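Local structure of G-protein interacting protein 1 (Dictyostelium discoideum, 5Z1N) at residues A[23-28]-A[135-140]; A[77-82]-A[92-97]; A[104-109]-A[128-133]. The protein probably binds heterotrimeric G proteins and sequesters them in the cytosol during chemotaxis, with phospholipid held in its C-terminal TNFAIP8-like domain. All coordinates share one frame; numbering follows the deposited sequence.

Interaction 1. Residues A[23-28]-A[135-140]. With PEF (di-palmitoyl-3-sn-phosphatidylethanolamine), chain B.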
loop_
_atom_site.group_PDB
_atom_site.type_symbol
_atom_site.label_atom_id
_atom_site.label_comp_id
_atom_site.label_asym_id
_atom_site.label_seq_id
_atom_site.Cartn_x
_atom_site.Cartn_y
_atom_site.Cartn_z
ATOM N N LYS A 23 6.645 5.360 8.778
ATOM C CA LYS A 23 7.839 6.185 8.951
ATOM C C LYS A 23 8.148 6.965 7.680
ATOM O O LYS A 23 8.472 8.164 7.735
ATOM C CB LYS A 23 9.034 5.322 9.357
ATOM C CG LYS A 23 10.309 6.124 9.593
ATOM C CD LYS A 23 11.327 5.350 10.420
ATOM C CE LYS A 23 11.795 4.087 9.706
ATOM N NZ LYS A 23 12.691 3.256 10.569
ATOM N N ILE A 24 8.026 6.312 6.520
ATOM C CA ILE A 24 8.279 7.022 5.266
ATOM C C ILE A 24 7.285 8.170 5.083
ATOM O O ILE A 24 7.663 9.286 4.689
ATOM C CB ILE A 24 8.249 6.033 4.089
ATOM C CG1 ILE A 24 9.509 5.161 4.125
ATOM C CG2 ILE A 24 8.146 6.772 2.768
ATOM C CD1 ILE A 24 9.458 3.939 3.225
ATOM N N ILE A 25 6.007 7.925 5.388
ATOM C CA ILE A 25 4.999 8.977 5.266
ATOM C C ILE A 25 5.330 10.142 6.188
ATOM O O ILE A 25 5.216 11.311 5.796
ATOM C CB ILE A 25 3.593 8.420 5.553
ATOM C CG1 ILE A 25 3.201 7.376 4.511
ATOM C CG2 ILE A 25 2.566 9.550 5.564
ATOM C CD1 ILE A 25 1.834 6.787 4.754
ATOM N N LYS A 26 5.728 9.844 7.429
ATOM C CA LYS A 26 6.185 10.893 8.335
ATOM C C LYS A 26 7.265 11.741 7.677
ATOM O O LYS A 26 7.204 12.975 7.691
ATOM C CB LYS A 26 6.717 10.284 9.636
ATOM C CG LYS A 26 5.663 9.980 10.685
ATOM C CD LYS A 26 6.267 9.917 12.086
ATOM C CE LYS A 26 7.304 8.819 12.199
ATOM N NZ LYS A 26 7.885 8.756 13.575
ATOM N N ARG A 27 8.257 11.083 7.071
ATOM C CA ARG A 27 9.368 11.822 6.482
ATOM C C ARG A 27 8.933 12.685 5.301
ATOM O O ARG A 27 9.484 13.773 5.101
ATOM C CB ARG A 27 10.471 10.852 6.060
ATOM C CG ARG A 27 11.109 10.097 7.223
ATOM C CD ARG A 27 11.899 11.021 8.152
ATOM N NE ARG A 27 11.069 11.619 9.199
ATOM C CZ ARG A 27 10.858 11.074 10.392
ATOM N NH1 ARG A 27 10.094 11.694 11.278
ATOM N NH2 ARG A 27 11.408 9.906 10.699
ATOM N N VAL A 28 7.955 12.238 4.511
ATOM C CA VAL A 28 7.592 13.002 3.320
ATOM C C VAL A 28 6.501 14.043 3.554
ATOM O O VAL A 28 6.382 14.984 2.757
ATOM C CB VAL A 28 7.145 12.078 2.175
ATOM C CG1 VAL A 28 8.275 11.143 1.776
ATOM C CG2 VAL A 28 5.911 11.314 2.584
ATOM N N LEU A 135 2.234 9.110 -7.652
ATOM C CA LEU A 135 3.537 9.279 -8.286
ATOM C C LEU A 135 4.347 10.384 -7.617
ATOM O O LEU A 135 5.580 10.303 -7.563
ATOM C CB LEU A 135 3.356 9.568 -9.776
ATOM C CG LEU A 135 4.620 9.668 -10.630
ATOM C CD1 LEU A 135 5.500 8.443 -10.441
ATOM C CD2 LEU A 135 4.245 9.839 -12.094
ATOM N N ASP A 136 3.682 11.421 -7.096
ATOM C CA ASP A 136 4.403 12.464 -6.365
ATOM C C ASP A 136 5.040 11.904 -5.100
ATOM O O ASP A 136 6.182 12.249 -4.760
ATOM C CB ASP A 136 3.460 13.613 -6.014
ATOM C CG ASP A 136 2.844 14.258 -7.236
ATOM O OD1 ASP A 136 3.517 14.331 -8.281
ATOM O OD2 ASP A 136 1.682 14.696 -7.146
ATOM N N PHE A 137 4.305 11.048 -4.384
ATOM C CA PHE A 137 4.849 10.375 -3.209
ATOM C C PHE A 137 6.082 9.561 -3.578
ATOM O O PHE A 137 7.122 9.643 -2.912
ATOM C CB PHE A 137 3.757 9.494 -2.589
ATOM C CG PHE A 137 4.189 8.720 -1.371
ATOM C CD1 PHE A 137 4.972 9.304 -0.388
ATOM C CD2 PHE A 137 3.775 7.410 -1.193
ATOM C CE1 PHE A 137 5.351 8.583 0.733
ATOM C CE2 PHE A 137 4.146 6.691 -0.074
ATOM C CZ PHE A 137 4.935 7.279 0.892
ATOM N N PHE A 138 5.996 8.801 -4.672
ATOM C CA PHE A 138 7.116 7.958 -5.077
ATOM C C PHE A 138 8.333 8.797 -5.453
ATOM O O PHE A 138 9.450 8.516 -5.005
ATOM C CB PHE A 138 6.698 7.048 -6.237
ATOM C CG PHE A 138 5.622 6.051 -5.879
ATOM C CD1 PHE A 138 5.372 5.717 -4.556
ATOM C CD2 PHE A 138 4.861 5.449 -6.874
ATOM C CE1 PHE A 138 4.381 4.801 -4.230
ATOM C CE2 PHE A 138 3.870 4.536 -6.555
ATOM C CZ PHE A 138 3.631 4.208 -5.231
ATOM N N THR A 139 8.144 9.841 -6.269
ATOM C CA THR A 139 9.290 10.648 -6.688
ATOM C C THR A 139 9.946 11.334 -5.494
ATOM O O THR A 139 11.183 11.347 -5.371
ATOM C CB THR A 139 8.877 11.677 -7.744
ATOM O OG1 THR A 139 7.874 12.547 -7.210
ATOM C CG2 THR A 139 8.338 10.986 -8.989
ATOM N N LYS A 140 9.134 11.895 -4.591
ATOM C CA LYS A 140 9.689 12.477 -3.373
ATOM C C LYS A 140 10.486 11.444 -2.586
ATOM O O LYS A 140 11.586 11.729 -2.107
ATOM C CB LYS A 140 8.572 13.063 -2.511
ATOM C CG LYS A 140 9.038 13.606 -1.164
ATOM C CD LYS A 140 9.460 15.066 -1.263
ATOM C CE LYS A 140 10.040 15.570 0.054
ATOM N NZ LYS A 140 10.690 16.900 -0.117
HETATM C C2 PEF B . -1.447 -10.126 6.866
HETATM C C1 PEF B . -2.422 -11.173 6.342
HETATM N N PEF B . -1.197 -16.378 3.764
HETATM C C3 PEF B . -0.060 -10.711 7.081
HETATM C C4 PEF B . -2.791 -14.602 4.167
HETATM C C5 PEF B . -2.574 -15.981 3.559
HETATM C C10 PEF B . -1.279 -7.779 6.464
HETATM C C11 PEF B . -1.435 -6.578 5.565
HETATM C C12 PEF B . -0.275 -5.600 5.709
HETATM C C13 PEF B . -0.349 -4.608 4.553
HETATM C C14 PEF B . 0.660 -3.470 4.656
HETATM C C15 PEF B . 0.741 -2.762 3.305
HETATM C C16 PEF B . 1.640 -1.535 3.351
HETATM C C17 PEF B . 2.026 -1.073 1.948
HETATM C C18 PEF B . 0.828 -1.035 1.004
HETATM C C19 PEF B . 0.915 0.149 0.045
HETATM C C20 PEF B . 2.267 0.229 -0.657
HETATM C C21 PEF B . 2.855 1.628 -0.525
HETATM C C22 PEF B . 4.263 1.701 -1.104
HETATM C C23 PEF B . 4.987 2.958 -0.634
HETATM C C24 PEF B . 6.344 3.088 -1.313
HETATM C C25 PEF B . 7.145 4.231 -0.729
HETATM C C30 PEF B . 1.499 -9.862 5.357
HETATM C C31 PEF B . 2.181 -9.997 4.018
HETATM C C32 PEF B . 1.525 -9.067 3.004
HETATM C C33 PEF B . 0.130 -9.549 2.628
HETATM C C34 PEF B . -0.748 -8.378 2.203
HETATM C C35 PEF B . -2.077 -8.861 1.630
HETATM C C36 PEF B . -3.155 -7.790 1.756
HETATM C C37 PEF B . -4.324 -8.043 0.809
HETATM C C38 PEF B . -5.468 -7.072 1.087
HETATM C C39 PEF B . -5.898 -6.338 -0.179
HETATM C C40 PEF B . -7.070 -5.395 0.079
HETATM C C41 PEF B . -6.728 -4.322 1.107
HETATM C C42 PEF B . -5.607 -3.403 0.630
HETATM C C43 PEF B . -5.426 -2.231 1.587
HETATM C C44 PEF B . -4.285 -1.322 1.152
HETATM C C45 PEF B . -4.266 -0.054 1.980
HETATM O O4 PEF B . -1.102 -7.660 7.663
HETATM O O5 PEF B . 1.717 -8.901 6.078
HETATM O O2 PEF B . -1.342 -9.107 5.882
HETATM O O3 PEF B . 0.548 -10.865 5.802
HETATM O O1P PEF B . -3.116 -14.520 7.880
HETATM O O2P PEF B . -4.304 -13.228 5.921
HETATM O O3P PEF B . -2.055 -12.464 6.810
HETATM O O4P PEF B . -2.258 -14.558 5.489
HETATM P P PEF B . -3.049 -13.714 6.600
#
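The ring of F137 reaches across from helix 135-144 to meet I24, I25 and V28 on helix 12-28, and these apolar contacts carry the pairing of segments 23-28 and 135-140, whose axes cross at 87°. CG of F137 is anti to the backbone N (chi1 179°), and the far end of the ring comes close to 23-28. V28 sits at the ring edge, near its plane, and the packing there is tight, CG2 of V28 lying 3.3 Å from CE1 of F137. Further round, CG2 of I24 is 3.8 Å and CG1 of I25 4.0 Å from CZ of F137. The aliphatic part of K140 adds to this group, its CG 3.9 Å from CG1 of V28.

A second group of contacts is with lipid. CE2 of F137 lies 3.9 Å from C23 of the phosphatidylethanolamine, and CE1 of F138 lies 3.9 Å from its C24, close to the end of one palmitoyl chain.

Polar chemistry stays at the margin: in the conformer described, NZ of K140 forms a salt bridge with D144, less certain because K140 has two conformers. F137, backed by aliphatic side chains of helix 12-28, and F138 belong to the phospholipid pocket of the all-helical TNFAIP8-like domain.

Interaction 2. Residues A[77-82]-A[92-97]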
loop_
_atom_site.group_PDB
_atom_site.type_symbol
_atom_site.label_atom_id
_atom_site.label_comp_id
_atom_site.label_asym_id
_atom_site.label_seq_id
_atom_site.Cartn_x
_atom_site.Cartn_y
_atom_site.Cartn_z
ATOM N N ASP A 77 9.696 -2.571 -6.700
ATOM C CA ASP A 77 10.938 -3.328 -6.602
ATOM C C ASP A 77 11.868 -2.967 -7.749
ATOM O O ASP A 77 13.046 -2.653 -7.533
ATOM C CB ASP A 77 10.648 -4.826 -6.579
ATOM C CG ASP A 77 11.887 -5.650 -6.291
ATOM O OD1 ASP A 77 12.170 -6.583 -7.071
ATOM O OD2 ASP A 77 12.584 -5.356 -5.295
ATOM N N ARG A 78 11.330 -2.930 -8.975
ATOM C CA ARG A 78 12.156 -2.566 -10.120
ATOM C C ARG A 78 12.780 -1.199 -9.906
ATOM O O ARG A 78 13.998 -1.027 -10.045
ATOM C CB ARG A 78 11.322 -2.582 -11.404
ATOM C CG ARG A 78 10.795 -3.953 -11.789
ATOM C CD ARG A 78 10.116 -3.903 -13.141
ATOM N NE ARG A 78 9.590 -5.203 -13.548
ATOM C CZ ARG A 78 8.805 -5.387 -14.602
ATOM N NH1 ARG A 78 8.452 -4.354 -15.357
ATOM N NH2 ARG A 78 8.369 -6.604 -14.901
ATOM N N ALA A 79 11.962 -0.221 -9.501
ATOM C CA ALA A 79 12.500 1.115 -9.314
ATOM C C ALA A 79 13.484 1.137 -8.161
ATOM O O ALA A 79 14.491 1.856 -8.214
ATOM C CB ALA A 79 11.371 2.116 -9.082
ATOM N N PHE A 80 13.236 0.323 -7.134
ATOM C CA PHE A 80 14.152 0.323 -6.011
ATOM C C PHE A 80 15.515 -0.220 -6.403
ATOM O O PHE A 80 16.500 0.075 -5.718
ATOM C CB PHE A 80 13.586 -0.477 -4.842
ATOM C CG PHE A 80 14.430 -0.392 -3.604
ATOM C CD1 PHE A 80 14.523 0.796 -2.899
ATOM C CD2 PHE A 80 15.153 -1.489 -3.161
ATOM C CE1 PHE A 80 15.313 0.888 -1.766
ATOM C CE2 PHE A 80 15.942 -1.404 -2.026
ATOM C CZ PHE A 80 16.023 -0.217 -1.330
ATOM N N ARG A 81 15.603 -0.978 -7.502
ATOM C CA ARG A 81 16.920 -1.419 -7.954
ATOM C C ARG A 81 17.808 -0.227 -8.288
ATOM O O ARG A 81 19.037 -0.311 -8.165
ATOM C CB ARG A 81 16.783 -2.354 -9.160
ATOM C CG ARG A 81 18.112 -2.841 -9.746
ATOM C CD ARG A 81 18.520 -1.999 -10.946
ATOM N NE ARG A 81 19.771 -2.434 -11.562
ATOM C CZ ARG A 81 20.970 -1.993 -11.199
ATOM N NH1 ARG A 81 22.056 -2.436 -11.817
ATOM N NH2 ARG A 81 21.086 -1.116 -10.212
ATOM N N TYR A 82 17.209 0.895 -8.683
ATOM C CA TYR A 82 17.952 2.096 -9.036
ATOM C C TYR A 82 17.938 3.143 -7.933
ATOM O O TYR A 82 18.467 4.241 -8.135
ATOM C CB TYR A 82 17.398 2.696 -10.333
ATOM C CG TYR A 82 17.374 1.708 -11.474
ATOM C CD1 TYR A 82 18.521 1.444 -12.214
ATOM C CD2 TYR A 82 16.211 1.015 -11.795
ATOM C CE1 TYR A 82 18.505 0.527 -13.257
ATOM C CE2 TYR A 82 16.185 0.101 -12.832
ATOM C CZ TYR A 82 17.333 -0.141 -13.559
ATOM O OH TYR A 82 17.302 -1.056 -14.585
ATOM N N VAL A 92 10.664 7.682 -13.720
ATOM C CA VAL A 92 9.218 7.891 -13.750
ATOM C C VAL A 92 8.533 6.780 -14.538
ATOM O O VAL A 92 7.486 6.264 -14.123
ATOM C CB VAL A 92 8.881 9.290 -14.307
ATOM C CG1 VAL A 92 9.337 10.362 -13.336
ATOM C CG2 VAL A 92 9.512 9.511 -15.673
ATOM N N VAL A 93 9.149 6.345 -15.644
ATOM C CA VAL A 93 8.550 5.309 -16.481
ATOM C C VAL A 93 8.272 4.046 -15.675
ATOM O O VAL A 93 7.279 3.352 -15.921
ATOM C CB VAL A 93 9.444 5.022 -17.705
ATOM C CG1 VAL A 93 10.812 4.509 -17.272
ATOM C CG2 VAL A 93 8.764 4.037 -18.648
ATOM N N ILE A 94 9.118 3.738 -14.688
ATOM C CA ILE A 94 8.828 2.612 -13.805
ATOM C C ILE A 94 7.822 3.019 -12.739
ATOM O O ILE A 94 6.819 2.331 -12.508
ATOM C CB ILE A 94 10.120 2.073 -13.162
ATOM C CG1 ILE A 94 11.137 1.657 -14.227
ATOM C CG2 ILE A 94 9.797 0.906 -12.242
ATOM C CD1 ILE A 94 12.471 1.203 -13.650
ATOM N N LEU A 95 8.071 4.154 -12.081
ATOM C CA LEU A 95 7.249 4.527 -10.937
ATOM C C LEU A 95 5.810 4.770 -11.364
ATOM O O LEU A 95 4.867 4.382 -10.659
ATOM C CB LEU A 95 7.838 5.762 -10.252
ATOM C CG LEU A 95 9.146 5.535 -9.483
ATOM C CD1 LEU A 95 9.699 6.849 -8.950
ATOM C CD2 LEU A 95 8.928 4.549 -8.343
ATOM N N GLU A 96 5.625 5.383 -12.535
ATOM C CA GLU A 96 4.283 5.578 -13.064
ATOM C C GLU A 96 3.528 4.262 -13.125
ATOM O O GLU A 96 2.369 4.184 -12.699
ATOM C CB GLU A 96 4.349 6.221 -14.449
ATOM C CG GLU A 96 3.005 6.679 -14.976
ATOM C CD GLU A 96 3.136 7.721 -16.064
ATOM O OE1 GLU A 96 4.241 7.844 -16.639
ATOM O OE2 GLU A 96 2.136 8.419 -16.340
ATOM N N LYS A 97 4.180 3.202 -13.616
ATOM C CA LYS A 97 3.498 1.917 -13.692
ATOM C C LYS A 97 3.071 1.457 -12.308
ATOM O O LYS A 97 1.919 1.045 -12.113
ATOM C CB LYS A 97 4.392 0.881 -14.372
ATOM C CG LYS A 97 4.522 1.119 -15.868
ATOM C CD LYS A 97 5.207 -0.030 -16.581
ATOM C CE LYS A 97 5.187 0.184 -18.090
ATOM N NZ LYS A 97 5.617 -1.037 -18.826
#
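The carbonyl oxygen of A79, a residue whose methyl packs on I94 and L95, is held by two N-H groups: the backbone N of Y82, 2.9 Å from A79 O, and the indole NE1 of W142. The first bond spans three residues and tightens the last turn of helix 59-81.

The side-chain contacts across the interface are apolar. CB of A79 fits between two branches, 3.5 Å from CD2 of L95 and 3.7 Å from CG2 of I94. The small alanine lets the backbones come close, with the CA atoms of A79 and I94 6.0 Å apart. I94 reaches along the neighbouring segment from R78 to Y82: CG2, anti to its own backbone N, also reaches CB of R78 at 3.9 Å, whereas CD1 approaches CE2 of Y82 at 4.0 Å. R81 folds its CD over the centre of one face of that tyrosine ring. At the exposed margin, NH1 of R78 and NZ of K97 stand 5.6 Å apart and would probably repel weakly.

Segments 77-81 and 92-97 run nearly antiparallel, at 156°, and their helices are joined by residues 82-91. L95 continues inward onto L135, F138 and W142 of helix 135-144, and F80 packs against L151, F152 and I155 of helix 151-158.

Interaction 3. Residues A[104-109]-A[128-133]. With PEF (di-palmitoyl-3-sn-phosphatidylethanolamine), chain B.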
loop_
_atom_site.group_PDB
_atom_site.type_symbol
_atom_site.label_atom_id
_atom_site.label_comp_id
_atom_site.label_asym_id
_atom_site.label_seq_id
_atom_site.Cartn_x
_atom_site.Cartn_y
_atom_site.Cartn_z
ATOM N N GLU A 104 -5.376 0.696 -10.038
ATOM C CA GLU A 104 -6.221 -0.463 -10.292
ATOM C C GLU A 104 -6.637 -1.106 -8.977
ATOM O O GLU A 104 -7.833 -1.312 -8.724
ATOM C CB GLU A 104 -5.490 -1.452 -11.201
ATOM C CG GLU A 104 -6.121 -2.831 -11.293
ATOM C CD GLU A 104 -7.432 -2.855 -12.056
ATOM O OE1 GLU A 104 -7.822 -1.819 -12.634
ATOM O OE2 GLU A 104 -8.073 -3.925 -12.079
ATOM N N ALA A 105 -5.669 -1.340 -8.085
ATOM C CA ALA A 105 -6.006 -1.901 -6.783
ATOM C C ALA A 105 -7.050 -1.040 -6.091
ATOM O O ALA A 105 -8.069 -1.551 -5.603
ATOM C CB ALA A 105 -4.751 -2.036 -5.918
ATOM N N GLU A 106 -6.847 0.282 -6.115
ATOM C CA GLU A 106 -7.809 1.196 -5.514
ATOM C C GLU A 106 -9.209 0.888 -6.018
ATOM O O GLU A 106 -10.108 0.535 -5.243
ATOM C CB GLU A 106 -7.430 2.647 -5.825
ATOM C CG GLU A 106 -8.423 3.673 -5.279
ATOM C CD GLU A 106 -8.095 5.093 -5.698
ATOM O OE1 GLU A 106 -6.910 5.381 -5.970
ATOM O OE2 GLU A 106 -9.025 5.922 -5.758
ATOM N N GLN A 107 -9.378 0.926 -7.343
ATOM C CA GLN A 107 -10.704 0.735 -7.908
ATOM C C GLN A 107 -11.283 -0.596 -7.466
ATOM O O GLN A 107 -12.425 -0.662 -6.987
ATOM C CB GLN A 107 -10.632 0.840 -9.430
ATOM C CG GLN A 107 -10.246 2.238 -9.900
ATOM C CD GLN A 107 -9.942 2.306 -11.381
ATOM O OE1 GLN A 107 -9.644 1.293 -12.014
ATOM N NE2 GLN A 107 -10.010 3.507 -11.942
ATOM N N GLU A 108 -10.473 -1.654 -7.508
ATOM C CA GLU A 108 -11.040 -2.953 -7.191
ATOM C C GLU A 108 -11.356 -3.051 -5.710
ATOM O O GLU A 108 -12.394 -3.615 -5.339
ATOM C CB GLU A 108 -10.106 -4.067 -7.650
ATOM C CG GLU A 108 -10.052 -4.193 -9.166
ATOM C CD GLU A 108 -11.436 -4.185 -9.804
ATOM O OE1 GLU A 108 -12.344 -4.872 -9.289
ATOM O OE2 GLU A 108 -11.617 -3.482 -10.823
ATOM N N THR A 109 -10.531 -2.434 -4.860
ATOM C CA THR A 109 -10.867 -2.436 -3.445
ATOM C C THR A 109 -12.188 -1.717 -3.224
ATOM O O THR A 109 -13.051 -2.204 -2.481
ATOM C CB THR A 109 -9.743 -1.804 -2.623
ATOM O OG1 THR A 109 -8.543 -2.563 -2.805
ATOM C CG2 THR A 109 -10.097 -1.812 -1.138
ATOM N N THR A 128 -6.867 7.151 0.660
ATOM C CA THR A 128 -5.729 6.382 1.143
ATOM C C THR A 128 -4.902 5.847 -0.018
ATOM O O THR A 128 -3.682 6.056 -0.074
ATOM C CB THR A 128 -6.216 5.246 2.039
ATOM O OG1 THR A 128 -6.947 5.801 3.137
ATOM C CG2 THR A 128 -5.044 4.440 2.572
ATOM N N PHE A 129 -5.553 5.168 -0.968
ATOM C CA PHE A 129 -4.826 4.647 -2.122
ATOM C C PHE A 129 -4.242 5.766 -2.972
ATOM O O PHE A 129 -3.172 5.602 -3.567
ATOM C CB PHE A 129 -5.742 3.777 -2.982
ATOM C CG PHE A 129 -5.754 2.325 -2.595
ATOM C CD1 PHE A 129 -4.842 1.441 -3.146
ATOM C CD2 PHE A 129 -6.695 1.839 -1.705
ATOM C CE1 PHE A 129 -4.858 0.103 -2.800
ATOM C CE2 PHE A 129 -6.716 0.503 -1.354
ATOM C CZ PHE A 129 -5.799 -0.367 -1.903
ATOM N N ALA A 130 -4.933 6.903 -3.053
ATOM C CA ALA A 130 -4.438 8.008 -3.863
ATOM C C ALA A 130 -3.167 8.590 -3.267
ATOM O O ALA A 130 -2.258 8.991 -4.002
ATOM C CB ALA A 130 -5.509 9.088 -4.000
ATOM N N PHE A 131 -3.079 8.644 -1.938
ATOM C CA PHE A 131 -1.839 9.099 -1.321
ATOM C C PHE A 131 -0.745 8.047 -1.450
ATOM O O PHE A 131 0.354 8.337 -1.933
ATOM C CB PHE A 131 -2.072 9.450 0.146
ATOM C CG PHE A 131 -0.865 10.032 0.820
ATOM C CD1 PHE A 131 0.048 9.216 1.464
ATOM C CD2 PHE A 131 -0.640 11.397 0.798
ATOM C CE1 PHE A 131 1.161 9.752 2.080
ATOM C CE2 PHE A 131 0.468 11.938 1.414
ATOM C CZ PHE A 131 1.368 11.115 2.056
ATOM N N LEU A 132 -1.033 6.813 -1.022
ATOM C CA LEU A 132 -0.007 5.773 -0.990
ATOM C C LEU A 132 0.461 5.388 -2.384
ATOM O O LEU A 132 1.603 4.940 -2.550
ATOM C CB LEU A 132 -0.529 4.532 -0.269
ATOM C CG LEU A 132 -0.856 4.645 1.215
ATOM C CD1 LEU A 132 -1.633 3.417 1.641
ATOM C CD2 LEU A 132 0.413 4.800 2.035
ATOM N N GLY A 133 -0.399 5.525 -3.387
ATOM C CA GLY A 133 -0.048 5.216 -4.754
ATOM C C GLY A 133 0.302 6.419 -5.598
ATOM O O GLY A 133 0.398 6.288 -6.823
HETATM C C2 PEF B . -1.447 -10.126 6.866
HETATM C C1 PEF B . -2.422 -11.173 6.342
HETATM N N PEF B . -1.197 -16.378 3.764
HETATM C C3 PEF B . -0.060 -10.711 7.081
HETATM C C4 PEF B . -2.791 -14.602 4.167
HETATM C C5 PEF B . -2.574 -15.981 3.559
HETATM C C10 PEF B . -1.279 -7.779 6.464
HETATM C C11 PEF B . -1.435 -6.578 5.565
HETATM C C12 PEF B . -0.275 -5.600 5.709
HETATM C C13 PEF B . -0.349 -4.608 4.553
HETATM C C14 PEF B . 0.660 -3.470 4.656
HETATM C C15 PEF B . 0.741 -2.762 3.305
HETATM C C16 PEF B . 1.640 -1.535 3.351
HETATM C C17 PEF B . 2.026 -1.073 1.948
HETATM C C18 PEF B . 0.828 -1.035 1.004
HETATM C C19 PEF B . 0.915 0.149 0.045
HETATM C C20 PEF B . 2.267 0.229 -0.657
HETATM C C21 PEF B . 2.855 1.628 -0.525
HETATM C C22 PEF B . 4.263 1.701 -1.104
HETATM C C23 PEF B . 4.987 2.958 -0.634
HETATM C C24 PEF B . 6.344 3.088 -1.313
HETATM C C25 PEF B . 7.145 4.231 -0.729
HETATM C C30 PEF B . 1.499 -9.862 5.357
HETATM C C31 PEF B . 2.181 -9.997 4.018
HETATM C C32 PEF B . 1.525 -9.067 3.004
HETATM C C33 PEF B . 0.130 -9.549 2.628
HETATM C C34 PEF B . -0.748 -8.378 2.203
HETATM C C35 PEF B . -2.077 -8.861 1.630
HETATM C C36 PEF B . -3.155 -7.790 1.756
HETATM C C37 PEF B . -4.324 -8.043 0.809
HETATM C C38 PEF B . -5.468 -7.072 1.087
HETATM C C39 PEF B . -5.898 -6.338 -0.179
HETATM C C40 PEF B . -7.070 -5.395 0.079
HETATM C C41 PEF B . -6.728 -4.322 1.107
HETATM C C42 PEF B . -5.607 -3.403 0.630
HETATM C C43 PEF B . -5.426 -2.231 1.587
HETATM C C44 PEF B . -4.285 -1.322 1.152
HETATM C C45 PEF B . -4.266 -0.054 1.980
HETATM O O4 PEF B . -1.102 -7.660 7.663
HETATM O O5 PEF B . 1.717 -8.901 6.078
HETATM O O2 PEF B . -1.342 -9.107 5.882
HETATM O O3 PEF B . 0.548 -10.865 5.802
HETATM O O1P PEF B . -3.116 -14.520 7.880
HETATM O O2P PEF B . -4.304 -13.228 5.921
HETATM O O3P PEF B . -2.055 -12.464 6.810
HETATM O O4P PEF B . -2.258 -14.558 5.489
HETATM P P PEF B . -3.049 -13.714 6.600
HETATM O O HOH W 1 -4.048 4.881 -6.085
#
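The F129 ring lies flat against the backbone of the facing helix, one face covered by E106, in a helical hairpin of the TNFAIP8-like fold whose arms, 92-113 and 119-132, run nearly antiparallel. CA of E106 stands over this face, 3.9 Å from the ring centroid, in a CH-pi contact. At the ring's far end A105 and T109 meet it one helical turn apart: CB of A105 is 3.8 Å from CE1 of F129, and OG1 of T109 is 3.6 Å from CZ of F129. The same CZ of F129 reaches the bound phosphatidylethanolamine, 3.5 Å from its C44, near the tip of an acyl chain.

The side chains of E106 and F129 lie alongside, pointing opposite ways. CG of E106, anti to its backbone N (chi1 178°), lies 3.5 Å from CB of F129, and the extended chain carries the carboxylate to a plane 30° from that of the ring. OE1 of E106 forms a salt bridge with K103 and probably also accepts from a water that has a weak bond to O of F129.

An alanine at F129 would probably open a gap between A105, T109 and the acyl chain and leave CA of E106 without its CH-pi partner.

T109 OG1 donates to O of A105 at 3.0 Å, from 51° above the carbonyl plane, and that oxygen also takes the backbone N-H of T109.

Interactions 1 and 3 are buried and share the bound phospholipid, each offering phenylalanine to the end of a different acyl chain; interaction 2 is only partly buried, lies farthest from the centre of the chain and has charged side chains at its margin. Helix 92-113 serves both 2 and 3, packing nearly antiparallel against its predecessor in one and its successor in the other, whereas interaction 1 joins distant parts of the sequence almost perpendicularly. Interaction 1 links the set: L135 and F138 rest on L95 of interaction 2, and I25 meets L132 of interaction 3. All three rest on apolar packing; 3 adds a salt-bridged glutamate and a water beside its ring.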